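Local coordinates for alpha-catenin-like protein hmp-1 (Caenorhabditis elegans, PDB 5XA5) that links cadherin-bound beta-catenin to actin filaments at cell junctions and is required for cell migration and shape changes during embryonic body enclosure and elongation, at residues Asn118-Ala121 / Ile122-Ser126. Residues are numbered along the deposited sequence; the frame is centred on the assembly and turned at random.
Sequences NKRA and IATNS
Thr124 turns its hydroxyl back onto the carbonyl oxygen of Arg120, one helical turn earlier, with OG1 2.7 Å from Arg120 O. OG1 stands anti to its own carbonyl carbon (chi1 -57°) and beside the backbone N, which swings it back along the helix, while CG2 is anti to that N. The hydroxyl donates from above the carbonyl plane, 42° out of it, while Thr124 N gives the regular helical bond to the same Arg120 O at 2.8 Å and lies nearer that plane. Two donors from one residue thus grip a single oxygen. The CG of Arg120, anti to the backbone N (chi1 179°), passes 4.1 Å from Thr124 OG1 before the chain bends at chi3, and NH2 donates a hydrogen bond to the backbone of the chain of another protein, whose apolar side chains also pack on Ala123 and Thr124. Round the helix, Ile122 meets Asn118 at an oblique angle. Its CD1 comes 3.9 Å from the amide ND2 of Asn118, and its CG1 sits 3.3 Å from Asn118 O, which also accepts the Ile122 N-H. The buried Ala123 touches Phe110 of helix 83-112, the antiparallel neighbour in this N-terminal part of HMP-1, a helical bundle of the vinculin/alpha-catenin family, and Lys119 reaches a salt bridge with Asp113. With an alanine in place of Thr124, Arg120 O would probably keep its backbone donor but lose the hydroxyl, and part of the surface against the partner's apolar side chain would go. Near the start of helix 117-165, then, the hydroxyl of Thr124 is spent on the Arg120 carbonyl, consistent with Thr124 lying against an apolar side chain of the partner, beside the bond made by Arg120 NH2.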
loop_
_atom_site.group_PDB
_atom_site.type_symbol
_atom_site.label_atom_id
_atom_site.label_comp_id
_atom_site.label_asym_id
_atom_site.label_seq_id
_atom_site.Cartn_x
_atom_site.Cartn_y
_atom_site.Cartn_z
ATOM N N ASN A 118 -11.303 36.611 2.781
ATOM C CA ASN A 118 -10.883 35.946 4.003
ATOM C C ASN A 118 -11.559 34.586 4.211
ATOM O O ASN A 118 -10.937 33.651 4.727
ATOM C CB ASN A 118 -11.150 36.846 5.203
ATOM C CG ASN A 118 -10.545 36.300 6.473
ATOM O OD1 ASN A 118 -9.329 36.136 6.574
ATOM N ND2 ASN A 118 -11.391 35.998 7.446
ATOM N N LYS A 119 -12.827 34.470 3.825
ATOM C CA LYS A 119 -13.515 33.185 3.935
ATOM C C LYS A 119 -13.014 32.219 2.869
ATOM O O LYS A 119 -13.025 31.005 3.073
ATOM C CB LYS A 119 -15.033 33.350 3.830
ATOM C CG LYS A 119 -15.698 33.821 5.121
ATOM C CD LYS A 119 -17.176 34.126 4.912
ATOM C CE LYS A 119 -17.817 34.688 6.181
ATOM N NZ LYS A 119 -19.167 35.232 5.876
ATOM N N ARG A 120 -12.590 32.758 1.728
ATOM C CA ARG A 120 -11.997 31.918 0.683
ATOM C C ARG A 120 -10.696 31.317 1.191
ATOM O O ARG A 120 -10.433 30.121 1.022
ATOM C CB ARG A 120 -11.751 32.718 -0.603
ATOM C CG ARG A 120 -11.113 31.878 -1.706
ATOM C CD ARG A 120 -10.819 32.687 -2.961
ATOM N NE ARG A 120 -12.033 33.159 -3.619
ATOM C CZ ARG A 120 -12.703 32.443 -4.514
ATOM N NH1 ARG A 120 -12.290 31.219 -4.814
ATOM N NH2 ARG A 120 -13.797 32.932 -5.085
ATOM N N ALA A 121 -9.887 32.153 1.833
ATOM C CA ALA A 121 -8.611 31.722 2.389
ATOM C C ALA A 121 -8.791 30.635 3.446
ATOM O O ALA A 121 -8.047 29.651 3.466
ATOM C CB ALA A 121 -7.867 32.920 2.977
ATOM N N ILE A 122 -9.782 30.807 4.317
ATOM C CA ILE A 122 -10.046 29.824 5.364
ATOM C C ILE A 122 -10.500 28.491 4.763
ATOM O O ILE A 122 -10.047 27.424 5.188
ATOM C CB ILE A 122 -11.103 30.331 6.361
ATOM C CG1 ILE A 122 -10.531 31.493 7.170
ATOM C CG2 ILE A 122 -11.530 29.208 7.297
ATOM C CD1 ILE A 122 -11.525 32.135 8.117
ATOM N N ALA A 123 -11.383 28.560 3.767
ATOM C CA ALA A 123 -11.843 27.357 3.067
ATOM C C ALA A 123 -10.692 26.659 2.334
ATOM O O ALA A 123 -10.617 25.429 2.300
ATOM C CB ALA A 123 -12.963 27.714 2.092
ATOM N N THR A 124 -9.806 27.453 1.736
ATOM C CA THR A 124 -8.638 26.921 1.035
ATOM C C THR A 124 -7.695 26.218 2.007
ATOM O O THR A 124 -7.149 25.148 1.708
ATOM C CB THR A 124 -7.882 28.036 0.290
ATOM O OG1 THR A 124 -8.772 28.687 -0.625
ATOM C CG2 THR A 124 -6.694 27.474 -0.477
ATOM N N ASN A 125 -7.499 26.823 3.173
ATOM C CA ASN A 125 -6.712 26.199 4.229
ATOM C C ASN A 125 -7.349 24.888 4.702
ATOM O O ASN A 125 -6.650 23.895 4.935
ATOM C CB ASN A 125 -6.543 27.167 5.401
ATOM C CG ASN A 125 -5.515 26.690 6.404
ATOM O OD1 ASN A 125 -4.313 26.715 6.137
ATOM N ND2 ASN A 125 -5.980 26.248 7.563
ATOM N N SER A 126 -8.676 24.884 4.819
ATOM C CA SER A 126 -9.405 23.667 5.176
ATOM C C SER A 126 -9.157 22.586 4.126
ATOM O O SER A 126 -9.012 21.409 4.458
ATOM C CB SER A 126 -10.906 23.932 5.292
ATOM O OG SER A 126 -11.199 24.841 6.340
#